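Local coordinates for protein glucose-6-phosphate 1-dehydrogenase (Kluyveromyces lactis, PDB 7E6I) that catalyses the NADP-dependent oxidation of glucose 6-phosphate to 6-phosphogluconolactone, the entry step of the oxidative pentose phosphate pathway and a source of NADPH, at residues I237-M242 and P445-L450; S278-D283 and W440-P445; D283-G288 and A317-K322. All coordinates share one frame; numbering follows the deposited sequence.

Three neighbouring contacts lie in and upon the mixed beta-sheet of the C-terminal domain. Contact 3 joins two strands of the sheet through backbone hydrogen bonds; contact 1 packs helix 236-254 against helix 433-451 through apolar side chains, and its first helix also carries a substrate-binding aspartate. Both are buried. Contact 2, only partly buried, lays the loop leading into strand 285-291 against helix 433-451, mixing apolar packing with a water bridge. Helix 433-451 serves contacts 1 and 2, which share Pro445, while contacts 2 and 3 share Asp283. Ile319 of contact 3 meets Leu446 and Met242 of contact 1 and Ile280 of contact 2.

Contact 1 (I237-M242 and P445-L450); sequences IIRDVM and PLLNYL. With BG6 (6-O-phosphono-beta-D-glucopyranose), chain B.
Ile238 has CG1 anti to its carbonyl carbon (chi1 -60°) and then runs out extended to CD1, while Leu447 likewise carries CG anti to its carbonyl carbon (chi1 -73°). The Ile238 methyl CD1 reaches Leu450 CD1 at 3.6 Å and lies 4.1 Å from Leu446 CD2, the isoleucine side chain crossing both leucines at about a right angle. The Ile238 and Leu447 side chains slide past each other in opposite directions, Ile238 CG2 standing 4.2 Å from Leu447 CD2. Helices 236-254 and 433-451 of the C-terminal domain thus pack nearly antiparallel, the short segments at 152° with axes 11.3 Å apart, a spacing bridged by these branched side chains.

Leu447 also works on Arg239: its CD1 sits 3.7 Å from Arg239 CG and lies over one face of the guanidinium, toward the rim. The polar groups of that arginine are held by other partners, NE by the carbonyl of His157 and NH1 by Ile235 O and a salt bridge to Glu451, which should limit its rotation.

Next along the helix, Asp240 binds the substrate, accepting from O2 of the sugar at OD1 and from O3 at OD2; the modelled lengths are too short to trust in detail.

Around this pairing, Phe443 of helix 433-451 and Ala317 of strand 316-321 also touch Ile238, Leu446 rests on Ile319 of that strand, and Trp440 packs against Leu447.

Contact 2 (S278-D283 and W440-P445); sequences SPIDHD and WKLFTP
This is partly buried loop-to-helix packing with a water bridge beside it: in the C-terminal domain, the loop between helix 263-276 and strand 285-291 lies against helix 433-451 near its proline kink. Ile280 and Leu442 carry the largest shares. With Ile280 CG1 anti to the carbonyl carbon (chi1 -57°) and the chain extended beyond it, the tip CD1 comes over one face of the Phe443 ring, 4.4 Å from Phe443 CD2, and within 3.4 Å of Leu442 O. Ile280 CG1 lies 3.9 Å from Leu442 CD1, the two side chains crossing at about a right angle; that same leucine methyl approaches Ser278 O at 3.6 Å. Ile319 and Phe321 of strand 316-321 also touch Ile280. An alanine in place of Ile280 would probably leave a gap over the Phe443 ring and beside Leu442, with both side chains less firmly held.

Farther along, His282 presents its ring edge to Pro445, whose CB lies in the ring plane 3.8 Å from His282 NE2, and the imidazole also stacks with Tyr449. Within the loop, Asp281 OD1 accepts from the backbone N of Asp283 at 3.0 Å, forming an Asx turn.

The polar link is a single water. It accepts from Ile280 N and donates to Leu442 O, at 2.9 Å from each. At the kink Pro445 has no N-H to give, and Leu446 N does not bond back to the turn before, so the water probably takes the place of that bond at Leu442 O and ties the loop backbone to it.

Contact 3 (D283-G288 and A317-K322); sequences DDILIG and AAIGFK
Leu286 and Ala318 bond to each other twice. Leu286 N-H donates to Ala318 O and Ala318 N-H to Leu286 O, each at 2.8 Å and each lying in the plane of the accepting carbonyl. A third bond, Gly320 N to Asp284 O at 3.1 Å, approaches nearly in line with the C=O (168°). Two CA-H...O contacts accompany them, from Ile285 CA to Ala318 O (3.4 Å) and from Ala317 CA to Leu286 O.

Just before the strand, Asp284 is the centre of an inverse gamma turn, its closing bond from Ile285 N to Asp283 O being weak. With its CG anti to the backbone N (chi1 -171°), its carboxylate lies alongside Gly320, OD2 coming 3.3 Å from Gly320 CA; a CB at that glycine would run into this oxygen as it is placed. The same OD2 is hydrogen-bonded to His478.

Strands 285-291 and 316-321 are antiparallel neighbours in the mixed sheet of the C-terminal domain, with strand 459-462 beyond the first and strand 333-338 beyond the second. The hydrogen-bonded pair of Leu286 and Ala318 is flanked by the non-hydrogen-bonded pairs Ile285 with Ile319 and Ile287 with Ala317.

Side chains alternate accordingly. On one face, Ile285 and Ile319 lie side by side pointing the same way, Ile285 CD1 being 3.9 Å from Ile319 CG2, and Ile287 CD1 reaches Ala317 CB at 3.7 Å. Helices 236-254 and 433-451 cover this face, Met242 touching Ala317 and Ile319 while Leu446 touches Ile285. On the other, Leu286 CB meets Ala318 CB at 3.9 Å, and Leu471 and Phe474 of helix 471-476 pack on Ala318. The Ala318 side chain is about 4 Å, at the nearest atoms, from that of Arg336, which by similarity to relatives probably contributes to a second NADP+ site.

Contact 1 (I237-M242 and P445-L450)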
# COMPACT_ATOMS: atom_id res chain seq x y z
N ILE A 237 -8.75 12.49 -1.49
CA ILE A 237 -8.20 11.36 -2.24
C ILE A 237 -6.69 11.39 -2.20
O ILE A 237 -6.03 10.34 -2.22
CB ILE A 237 -8.73 11.35 -3.68
CG1 ILE A 237 -8.51 9.98 -4.33
CG2 ILE A 237 -8.08 12.42 -4.54
CD1 ILE A 237 -9.26 8.88 -3.66
N ILE A 238 -6.10 12.59 -2.13
CA ILE A 238 -4.66 12.71 -2.17
C ILE A 238 -4.06 12.07 -0.93
O ILE A 238 -3.17 11.21 -1.03
CB ILE A 238 -4.25 14.18 -2.32
CG1 ILE A 238 -4.84 14.72 -3.63
CG2 ILE A 238 -2.74 14.31 -2.33
CD1 ILE A 238 -4.66 16.18 -3.82
N ARG A 239 -4.55 12.44 0.24
CA ARG A 239 -4.12 11.78 1.47
C ARG A 239 -4.50 10.32 1.49
O ARG A 239 -3.78 9.50 2.08
CB ARG A 239 -4.75 12.46 2.68
CG ARG A 239 -3.96 13.57 3.28
CD ARG A 239 -4.43 13.85 4.69
NE ARG A 239 -4.03 15.19 5.08
CZ ARG A 239 -4.71 16.29 4.75
NH1 ARG A 239 -5.83 16.18 4.04
NH2 ARG A 239 -4.27 17.48 5.14
N ASP A 240 -5.64 9.96 0.91
CA ASP A 240 -6.15 8.62 1.10
C ASP A 240 -5.27 7.57 0.42
O ASP A 240 -5.01 6.52 1.00
CB ASP A 240 -7.60 8.51 0.59
CG ASP A 240 -8.29 7.24 1.10
OD1 ASP A 240 -8.04 6.83 2.27
OD2 ASP A 240 -9.09 6.65 0.35
N VAL A 241 -4.82 7.83 -0.81
CA VAL A 241 -4.11 6.80 -1.58
C VAL A 241 -2.90 7.34 -2.34
O VAL A 241 -2.03 6.56 -2.74
CB VAL A 241 -5.06 6.10 -2.57
CG1 VAL A 241 -6.27 5.49 -1.84
CG2 VAL A 241 -5.47 7.05 -3.71
N MET A 242 -2.84 8.65 -2.57
CA MET A 242 -1.76 9.15 -3.42
C MET A 242 -0.48 9.42 -2.63
O MET A 242 0.60 8.99 -3.06
CB MET A 242 -2.21 10.42 -4.16
CG MET A 242 -3.57 10.27 -4.83
SD MET A 242 -4.06 11.65 -5.92
CE MET A 242 -2.67 11.69 -7.05
N PRO A 445 2.82 20.93 1.36
CA PRO A 445 2.49 22.21 0.72
C PRO A 445 1.29 22.13 -0.21
O PRO A 445 0.44 23.02 -0.19
CB PRO A 445 3.78 22.57 -0.03
CG PRO A 445 4.85 21.83 0.69
CD PRO A 445 4.21 20.52 1.06
N LEU A 446 1.19 21.08 -1.03
CA LEU A 446 -0.01 20.95 -1.86
C LEU A 446 -1.25 20.85 -0.99
O LEU A 446 -2.27 21.49 -1.27
CB LEU A 446 0.10 19.73 -2.77
CG LEU A 446 -1.19 19.42 -3.53
CD1 LEU A 446 -1.57 20.59 -4.43
CD2 LEU A 446 -1.08 18.15 -4.36
N LEU A 447 -1.18 20.06 0.09
CA LEU A 447 -2.37 19.85 0.93
C LEU A 447 -2.75 21.11 1.69
O LEU A 447 -3.95 21.40 1.84
CB LEU A 447 -2.12 18.70 1.89
CG LEU A 447 -2.12 17.30 1.27
CD1 LEU A 447 -1.64 16.27 2.29
CD2 LEU A 447 -3.51 16.98 0.80
N ASN A 448 -1.76 21.86 2.18
CA ASN A 448 -2.03 23.16 2.80
C ASN A 448 -2.70 24.10 1.81
O ASN A 448 -3.64 24.83 2.17
CB ASN A 448 -0.73 23.78 3.30
CG ASN A 448 -0.20 23.11 4.54
OD1 ASN A 448 -0.90 22.32 5.19
ND2 ASN A 448 1.06 23.41 4.88
N TYR A 449 -2.22 24.13 0.57
CA TYR A 449 -2.78 25.04 -0.42
C TYR A 449 -4.22 24.68 -0.73
O TYR A 449 -5.10 25.55 -0.74
CB TYR A 449 -1.89 25.04 -1.66
CG TYR A 449 -2.57 25.51 -2.92
CD1 TYR A 449 -2.76 26.86 -3.18
CD2 TYR A 449 -3.00 24.60 -3.87
CE1 TYR A 449 -3.38 27.29 -4.33
CE2 TYR A 449 -3.62 25.01 -5.02
CZ TYR A 449 -3.81 26.35 -5.25
OH TYR A 449 -4.43 26.75 -6.41
N LEU A 450 -4.51 23.39 -0.94
CA LEU A 450 -5.86 22.99 -1.32
C LEU A 450 -6.86 23.23 -0.18
O LEU A 450 -8.01 23.58 -0.43
CB LEU A 450 -5.88 21.53 -1.72
CG LEU A 450 -5.14 21.13 -3.01
CD1 LEU A 450 -5.38 19.64 -3.32
CD2 LEU A 450 -5.57 22.01 -4.16
C1 BG6 B . -7.13 2.47 1.62
C2 BG6 B . -7.98 3.70 1.33
O1 BG6 B . -5.87 2.77 2.09
O5 BG6 B . -6.95 1.69 0.35
C3 BG6 B . -9.28 3.34 0.71
O2 BG6 B . -8.21 4.48 2.52
C4 BG6 B . -9.09 2.57 -0.56
O3 BG6 B . -10.04 4.53 0.39
C5 BG6 B . -8.22 1.34 -0.31
O4 BG6 B . -10.37 2.21 -1.07
C6 BG6 B . -7.84 0.62 -1.58
O6 BG6 B . -7.03 -0.49 -1.22
P BG6 B . -7.12 -1.85 -2.16
O1P BG6 B . -6.86 -1.30 -3.55
O2P BG6 B . -8.50 -2.45 -2.02
O3P BG6 B . -6.10 -2.92 -1.77

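Contact 2 (S278-D283 and W440-P445)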
# COMPACT_ATOMS: atom_id res chain seq x y z
N SER A 278 11.16 17.29 -7.43
CA SER A 278 10.99 18.72 -7.31
C SER A 278 9.73 18.99 -6.48
O SER A 278 8.89 18.11 -6.34
CB SER A 278 10.86 19.35 -8.69
OG SER A 278 12.13 19.34 -9.34
N PRO A 279 9.59 20.18 -5.91
CA PRO A 279 8.33 20.51 -5.23
C PRO A 279 7.17 20.48 -6.22
O PRO A 279 7.31 20.84 -7.39
CB PRO A 279 8.56 21.93 -4.70
CG PRO A 279 10.04 22.12 -4.67
CD PRO A 279 10.57 21.28 -5.80
N ILE A 280 6.01 20.04 -5.73
CA ILE A 280 4.82 20.00 -6.57
C ILE A 280 4.44 21.41 -6.98
O ILE A 280 4.32 22.32 -6.15
CB ILE A 280 3.67 19.30 -5.83
CG1 ILE A 280 4.09 17.89 -5.41
CG2 ILE A 280 2.40 19.32 -6.68
CD1 ILE A 280 3.18 17.26 -4.42
N ASP A 281 4.26 21.61 -8.28
CA ASP A 281 3.67 22.83 -8.81
C ASP A 281 2.17 22.81 -8.52
O ASP A 281 1.45 21.96 -9.05
CB ASP A 281 3.99 22.91 -10.30
CG ASP A 281 3.31 24.07 -11.01
OD1 ASP A 281 2.74 24.96 -10.34
OD2 ASP A 281 3.39 24.10 -12.26
N HIS A 282 1.69 23.73 -7.66
CA HIS A 282 0.28 23.72 -7.27
C HIS A 282 -0.67 24.06 -8.41
O HIS A 282 -1.88 23.86 -8.27
CB HIS A 282 0.04 24.70 -6.11
CG HIS A 282 0.85 24.39 -4.90
ND1 HIS A 282 0.98 25.28 -3.85
CD2 HIS A 282 1.59 23.31 -4.56
CE1 HIS A 282 1.76 24.75 -2.92
NE2 HIS A 282 2.14 23.55 -3.33
N ASP A 283 -0.15 24.56 -9.53
CA ASP A 283 -0.96 24.77 -10.71
C ASP A 283 -1.03 23.54 -11.61
O ASP A 283 -1.98 23.41 -12.37
CB ASP A 283 -0.43 25.94 -11.54
CG ASP A 283 -0.88 27.29 -10.99
OD1 ASP A 283 -2.10 27.48 -10.76
OD2 ASP A 283 0.00 28.16 -10.79
N TRP A 440 6.02 13.30 3.38
CA TRP A 440 5.18 14.37 3.92
C TRP A 440 5.72 15.75 3.58
O TRP A 440 4.93 16.67 3.33
CB TRP A 440 4.99 14.21 5.43
CG TRP A 440 3.89 13.21 5.78
CD1 TRP A 440 4.02 12.06 6.52
CD2 TRP A 440 2.52 13.28 5.38
NE1 TRP A 440 2.81 11.41 6.60
CE2 TRP A 440 1.87 12.14 5.91
CE3 TRP A 440 1.77 14.20 4.63
CZ2 TRP A 440 0.52 11.89 5.71
CZ3 TRP A 440 0.42 13.95 4.43
CH2 TRP A 440 -0.19 12.80 4.97
N LYS A 441 7.05 15.93 3.51
CA LYS A 441 7.59 17.21 3.07
C LYS A 441 7.16 17.54 1.65
O LYS A 441 6.99 18.71 1.30
CB LYS A 441 9.12 17.21 3.17
CG LYS A 441 9.67 17.52 4.54
CD LYS A 441 11.11 17.02 4.71
CE LYS A 441 11.79 17.74 5.89
NZ LYS A 441 12.32 16.86 6.98
N LEU A 442 6.95 16.50 0.83
CA LEU A 442 6.57 16.68 -0.56
C LEU A 442 5.10 17.08 -0.70
O LEU A 442 4.77 18.00 -1.46
CB LEU A 442 6.85 15.39 -1.34
CG LEU A 442 6.45 15.38 -2.81
CD1 LEU A 442 7.19 16.49 -3.56
CD2 LEU A 442 6.71 14.03 -3.46
N PHE A 443 4.21 16.42 0.04
CA PHE A 443 2.78 16.60 -0.17
C PHE A 443 2.16 17.67 0.72
O PHE A 443 1.07 18.18 0.39
CB PHE A 443 2.04 15.29 0.09
CG PHE A 443 1.99 14.41 -1.09
CD1 PHE A 443 3.06 13.58 -1.40
CD2 PHE A 443 0.89 14.41 -1.92
CE1 PHE A 443 3.02 12.76 -2.53
CE2 PHE A 443 0.84 13.59 -3.04
CZ PHE A 443 1.90 12.78 -3.35
N THR A 444 2.79 18.01 1.84
CA THR A 444 2.15 18.96 2.75
C THR A 444 1.88 20.31 2.09
O THR A 444 0.76 20.82 2.22
CB THR A 444 2.98 19.11 4.02
OG1 THR A 444 2.82 17.93 4.82
CG2 THR A 444 2.53 20.33 4.80
N PRO A 445 2.82 20.93 1.36
CA PRO A 445 2.49 22.21 0.72
C PRO A 445 1.29 22.13 -0.21
O PRO A 445 0.44 23.02 -0.19
CB PRO A 445 3.78 22.57 -0.03
CG PRO A 445 4.85 21.83 0.69
CD PRO A 445 4.21 20.52 1.06
O HOH W 1 6.35 19.94 -2.85

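Contact 3 (D283-G288 and A317-K322)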
# COMPACT_ATOMS: atom_id res chain seq x y z
N ASP A 283 -0.15 24.56 -9.53
CA ASP A 283 -0.96 24.77 -10.71
C ASP A 283 -1.03 23.54 -11.61
O ASP A 283 -1.98 23.41 -12.37
CB ASP A 283 -0.43 25.94 -11.54
CG ASP A 283 -0.88 27.29 -10.99
OD1 ASP A 283 -2.10 27.48 -10.76
OD2 ASP A 283 0.00 28.16 -10.79
N ASP A 284 -0.04 22.65 -11.53
CA ASP A 284 0.00 21.49 -12.42
C ASP A 284 -0.85 20.36 -11.84
O ASP A 284 -0.37 19.26 -11.55
CB ASP A 284 1.44 21.04 -12.64
CG ASP A 284 1.54 20.00 -13.71
OD1 ASP A 284 0.62 19.97 -14.55
OD2 ASP A 284 2.51 19.21 -13.70
N ILE A 285 -2.14 20.63 -11.73
CA ILE A 285 -3.07 19.84 -10.93
C ILE A 285 -4.44 19.81 -11.58
O ILE A 285 -4.85 20.75 -12.27
CB ILE A 285 -3.12 20.42 -9.51
CG1 ILE A 285 -2.46 19.46 -8.55
CG2 ILE A 285 -4.53 20.84 -9.07
CD1 ILE A 285 -1.09 19.94 -8.19
N LEU A 286 -5.15 18.71 -11.39
CA LEU A 286 -6.52 18.54 -11.90
C LEU A 286 -7.34 17.92 -10.78
O LEU A 286 -7.10 16.78 -10.39
CB LEU A 286 -6.55 17.67 -13.15
CG LEU A 286 -7.64 17.94 -14.19
CD1 LEU A 286 -8.42 16.67 -14.51
CD2 LEU A 286 -8.58 19.04 -13.73
N ILE A 287 -8.29 18.68 -10.26
CA ILE A 287 -8.95 18.40 -8.99
C ILE A 287 -10.45 18.31 -9.24
O ILE A 287 -11.02 19.15 -9.94
CB ILE A 287 -8.56 19.48 -7.97
CG1 ILE A 287 -7.77 18.86 -6.83
CG2 ILE A 287 -9.67 20.39 -7.55
CD1 ILE A 287 -6.49 18.31 -7.35
N GLY A 288 -11.07 17.25 -8.73
CA GLY A 288 -12.47 16.98 -9.04
C GLY A 288 -13.21 16.41 -7.84
O GLY A 288 -12.62 15.82 -6.94
N ALA A 317 -8.05 13.42 -8.13
CA ALA A 317 -6.91 14.31 -8.34
C ALA A 317 -5.95 13.71 -9.35
O ALA A 317 -5.64 12.52 -9.30
CB ALA A 317 -6.16 14.59 -7.03
N ALA A 318 -5.46 14.55 -10.26
CA ALA A 318 -4.32 14.24 -11.11
C ALA A 318 -3.24 15.26 -10.79
O ALA A 318 -3.54 16.46 -10.71
CB ALA A 318 -4.71 14.27 -12.59
N ILE A 319 -2.02 14.79 -10.55
CA ILE A 319 -0.92 15.65 -10.11
C ILE A 319 0.30 15.37 -10.98
O ILE A 319 0.65 14.21 -11.19
CB ILE A 319 -0.56 15.44 -8.63
CG1 ILE A 319 -1.79 15.62 -7.72
CG2 ILE A 319 0.57 16.37 -8.23
CD1 ILE A 319 -1.56 15.08 -6.29
N GLY A 320 0.95 16.43 -11.44
CA GLY A 320 2.19 16.29 -12.19
C GLY A 320 3.38 16.32 -11.25
O GLY A 320 3.40 17.06 -10.27
N PHE A 321 4.38 15.50 -11.57
CA PHE A 321 5.59 15.41 -10.77
C PHE A 321 6.80 15.51 -11.67
O PHE A 321 6.75 15.16 -12.85
CB PHE A 321 5.65 14.08 -10.00
CG PHE A 321 4.65 13.98 -8.90
CD1 PHE A 321 4.98 14.38 -7.61
CD2 PHE A 321 3.39 13.46 -9.13
CE1 PHE A 321 4.07 14.28 -6.58
CE2 PHE A 321 2.46 13.36 -8.11
CZ PHE A 321 2.81 13.77 -6.82
N LYS A 322 7.90 15.98 -11.10
CA LYS A 322 9.17 16.03 -11.79
C LYS A 322 10.25 15.57 -10.83
O LYS A 322 10.25 15.96 -9.66
CB LYS A 322 9.50 17.43 -12.30
CG LYS A 322 8.63 17.90 -13.47
CD LYS A 322 9.08 17.26 -14.83
CE LYS A 322 8.22 17.76 -16.02
NZ LYS A 322 9.01 18.62 -16.97